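Local coordinates for protein protease Do-like 2, chloroplastic (Arabidopsis thaliana, PDB 4FLN) that is a chloroplast serine protease that performs the primary cleavage of the photodamaged D1 protein of photosystem II, at residues D61-W66 against I388-E393. Sequence-based numbering, arbitrary orientation.
Sequences DYSLPW and IEEECE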
ATOM      1  N   ASP B  61     -27.887  -7.047  12.036  1.00 59.65           N
ATOM      2  CA  ASP B  61     -27.227  -7.055  10.743  1.00 56.03           C
ATOM      3  C   ASP B  61     -28.252  -6.536   9.740  1.00 62.39           C
ATOM      4  O   ASP B  61     -29.373  -7.026   9.702  1.00 72.50           O
ATOM      5  CB  ASP B  61     -26.800  -8.486  10.404  1.00 67.53           C
ATOM      6  CG  ASP B  61     -26.149  -8.611   9.033  1.00 81.90           C
ATOM      7  OD1 ASP B  61     -24.906  -8.706   8.970  1.00 86.26           O
ATOM      8  OD2 ASP B  61     -26.877  -8.641   8.015  1.00 89.58           O
ATOM      9  N   TYR B  62     -27.902  -5.527   8.949  1.00 61.23           N
ATOM     10  CA  TYR B  62     -28.848  -4.998   7.957  1.00 63.15           C
ATOM     11  C   TYR B  62     -28.889  -5.811   6.664  1.00 64.38           C
ATOM     12  O   TYR B  62     -29.946  -5.964   6.037  1.00 55.92           O
ATOM     13  CB  TYR B  62     -28.577  -3.518   7.682  1.00 59.16           C
ATOM     14  CG  TYR B  62     -28.644  -2.706   8.945  1.00 60.88           C
ATOM     15  CD1 TYR B  62     -29.811  -2.054   9.317  1.00 65.04           C
ATOM     16  CD2 TYR B  62     -27.551  -2.628   9.795  1.00 63.44           C
ATOM     17  CE1 TYR B  62     -29.879  -1.327  10.487  1.00 67.89           C
ATOM     18  CE2 TYR B  62     -27.609  -1.906  10.964  1.00 67.55           C
ATOM     19  CZ  TYR B  62     -28.773  -1.260  11.307  1.00 69.55           C
ATOM     20  OH  TYR B  62     -28.819  -0.539  12.471  1.00 74.90           O
ATOM     21  N   SER B  63     -27.726  -6.324   6.278  1.00 66.71           N
ATOM     22  CA  SER B  63     -27.595  -7.155   5.096  1.00 63.75           C
ATOM     23  C   SER B  63     -28.510  -8.360   5.216  1.00 64.09           C
ATOM     24  O   SER B  63     -29.227  -8.703   4.277  1.00 72.84           O
ATOM     25  CB  SER B  63     -26.144  -7.595   4.931  1.00 67.65           C
ATOM     26  OG  SER B  63     -25.284  -6.469   4.855  1.00 68.06           O
ATOM     27  N   LEU B  64     -28.491  -8.993   6.383  1.00 63.44           N
ATOM     28  CA  LEU B  64     -29.400 -10.095   6.682  1.00 76.07           C
ATOM     29  C   LEU B  64     -30.229  -9.735   7.923  1.00 79.55           C
ATOM     30  O   LEU B  64     -29.821 -10.042   9.044  1.00 80.00           O
ATOM     31  CB  LEU B  64     -28.601 -11.375   6.950  1.00 77.60           C
ATOM     32  CG  LEU B  64     -27.427 -11.721   6.025  1.00 75.96           C
ATOM     33  CD1 LEU B  64     -26.424 -12.626   6.737  1.00 70.29           C
ATOM     34  CD2 LEU B  64     -27.903 -12.357   4.726  1.00 77.39           C
ATOM     35  N   PRO B  65     -31.380  -9.056   7.740  1.00 68.75           N
ATOM     36  CA  PRO B  65     -31.971  -8.545   8.982  1.00 64.70           C
ATOM     37  C   PRO B  65     -32.957  -9.459   9.717  1.00 69.67           C
ATOM     38  O   PRO B  65     -33.896  -8.938  10.320  1.00 68.70           O
ATOM     39  CB  PRO B  65     -32.753  -7.336   8.477  1.00 59.27           C
ATOM     40  CG  PRO B  65     -33.216  -7.765   7.109  1.00 56.54           C
ATOM     41  CD  PRO B  65     -32.105  -8.602   6.541  1.00 59.76           C
ATOM     42  N   TRP B  66     -32.714 -10.766   9.731  1.00 71.44           N
ATOM     43  CA  TRP B  66     -33.353 -11.686  10.669  1.00 61.63           C
ATOM     44  C   TRP B  66     -32.313 -12.025  11.721  1.00 54.73           C
ATOM     45  O   TRP B  66     -32.567 -12.795  12.639  1.00 50.22           O
ATOM     46  CB  TRP B  66     -33.853 -12.945   9.962  1.00 57.74           C
ATOM     47  CG  TRP B  66     -32.894 -13.422   8.936  1.00 70.37           C
ATOM     48  CD1 TRP B  66     -31.843 -14.262   9.129  1.00 73.76           C
ATOM     49  CD2 TRP B  66     -32.870 -13.057   7.551  1.00 78.31           C
ATOM     50  NE1 TRP B  66     -31.169 -14.455   7.948  1.00 80.50           N
ATOM     51  CE2 TRP B  66     -31.780 -13.723   6.964  1.00 81.54           C
ATOM     52  CE3 TRP B  66     -33.668 -12.233   6.750  1.00 77.96           C
ATOM     53  CZ2 TRP B  66     -31.463 -13.592   5.613  1.00 81.89           C
ATOM     54  CZ3 TRP B  66     -33.356 -12.106   5.415  1.00 81.47           C
ATOM     55  CH2 TRP B  66     -32.262 -12.782   4.857  1.00 83.57           C
ATOM     56  N   ILE B 388     -26.282   0.442   3.505  1.00 51.73           N
ATOM     57  CA  ILE B 388     -25.266   0.922   2.586  1.00 52.45           C
ATOM     58  C   ILE B 388     -23.870   0.729   3.182  1.00 51.51           C
ATOM     59  O   ILE B 388     -23.012   0.101   2.567  1.00 53.34           O
ATOM     60  CB  ILE B 388     -25.504   2.415   2.255  1.00 61.99           C
ATOM     61  CG1 ILE B 388     -26.875   2.597   1.599  1.00 56.49           C
ATOM     62  CG2 ILE B 388     -24.398   2.963   1.365  1.00 58.34           C
ATOM     63  CD1 ILE B 388     -27.215   4.014   1.270  1.00 48.23           C
ATOM     64  N   GLU B 389     -23.649   1.247   4.388  1.00 50.32           N
ATOM     65  CA  GLU B 389     -22.350   1.099   5.045  1.00 60.86           C
ATOM     66  C   GLU B 389     -21.865  -0.359   5.036  1.00 63.01           C
ATOM     67  O   GLU B 389     -20.717  -0.648   4.703  1.00 70.99           O
ATOM     68  CB  GLU B 389     -22.407   1.624   6.483  1.00 69.37           C
ATOM     69  CG  GLU B 389     -21.466   2.787   6.782  1.00 88.83           C
ATOM     70  CD  GLU B 389     -21.964   4.122   6.224  1.00112.27           C
ATOM     71  OE1 GLU B 389     -22.053   4.267   4.982  1.00118.09           O
ATOM     72  OE2 GLU B 389     -22.266   5.029   7.032  1.00117.83           O
ATOM     73  N   GLU B 390     -22.753  -1.274   5.388  1.00 49.63           N
ATOM     74  CA  GLU B 390     -22.391  -2.667   5.557  1.00 48.84           C
ATOM     75  C   GLU B 390     -22.165  -3.407   4.236  1.00 63.66           C
ATOM     76  O   GLU B 390     -21.352  -4.330   4.171  1.00 67.86           O
ATOM     77  CB  GLU B 390     -23.471  -3.369   6.373  1.00 51.35           C
ATOM     78  CG  GLU B 390     -23.144  -4.793   6.738  1.00 58.52           C
ATOM     79  CD  GLU B 390     -24.306  -5.489   7.396  1.00 71.62           C
ATOM     80  OE1 GLU B 390     -24.157  -6.667   7.768  1.00 75.47           O
ATOM     81  OE2 GLU B 390     -25.373  -4.856   7.537  1.00 80.00           O
ATOM     82  N   GLU B 391     -22.889  -3.011   3.192  1.00 72.38           N
ATOM     83  CA  GLU B 391     -22.752  -3.629   1.869  1.00 76.40           C
ATOM     84  C   GLU B 391     -21.586  -2.982   1.114  1.00 77.96           C
ATOM     85  O   GLU B 391     -21.177  -3.442   0.046  1.00 81.84           O
ATOM     86  CB  GLU B 391     -24.060  -3.481   1.076  1.00 74.71           C
ATOM     87  CG  GLU B 391     -24.578  -4.769   0.437  1.00 77.27           C
ATOM     88  CD  GLU B 391     -25.666  -5.446   1.255  1.00 83.39           C
ATOM     89  OE1 GLU B 391     -26.863  -5.250   0.950  1.00 90.05           O
ATOM     90  OE2 GLU B 391     -25.330  -6.184   2.199  1.00 84.15           O
ATOM     91  N   CYS B 392     -21.035  -1.943   1.737  1.00 78.36           N
ATOM     92  CA  CYS B 392     -20.020  -1.031   1.188  1.00 80.32           C
ATOM     93  C   CYS B 392     -20.392  -0.295  -0.110  1.00 81.06           C
ATOM     94  O   CYS B 392     -21.550   0.034  -0.331  1.00 69.74           O
ATOM     95  CB  CYS B 392     -18.673  -1.757   1.028  1.00 71.43           C
ATOM     96  N   GLU B 393     -19.403  -0.037  -0.962  1.00 95.49           N
ATOM     97  CA  GLU B 393     -19.616   0.868  -2.102  1.00100.33           C
ATOM     98  C   GLU B 393     -20.219   0.287  -3.378  1.00 89.13           C
ATOM     99  O   GLU B 393     -21.151   0.862  -3.946  1.00 65.98           O
ATOM    100  CB  GLU B 393     -18.363   1.703  -2.400  1.00112.81           C
ATOM    101  CG  GLU B 393     -18.141   2.839  -1.395  1.00121.79           C
ATOM    102  CD  GLU B 393     -19.377   3.138  -0.539  1.00122.74           C
ATOM    103  OE1 GLU B 393     -20.483   3.335  -1.098  1.00111.34           O
ATOM    104  OE2 GLU B 393     -19.236   3.174   0.703  1.00126.64           O
TER
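E390 OE2 accepts two backbone N-H groups, from Y62 and S63. The bond from Y62 N, 3.0 Å to E390 OE2, is bent (131° at the hydrogen) and uses the oxygen's syn lone pair; the one from S63 N is straighter, at 153°, and reaches OE2 from above the carboxylate plane. The donor turn carries an Asx motif, D61 OD2 accepting from L64 N three residues on. This turn lies in the loop between strands 50-57 and 72-82 of the protease barrel, which reaches across to helix 385-391 of the second PDZ domain. E390 spans the gap with an extended chain, CG anti to the backbone N, and sets OE2 at the edge of the Y62 ring, whose plane is turned 86° from the carboxylate. The Y62 side chain also packs on P386 and L387 of the same helix. Replacing E390 by an alanine would remove the acceptor of both N-H groups and would probably loosen the loop from the helix. D61 OD1 lies 2.5 Å from E390 OE1, the two carboxylates crossing. Next along the helix, E391 bends at chi2 and E391 OE2 accepts from S63 OG, 2.7 Å away, a bond whose hydroxyl position is less certain in the model.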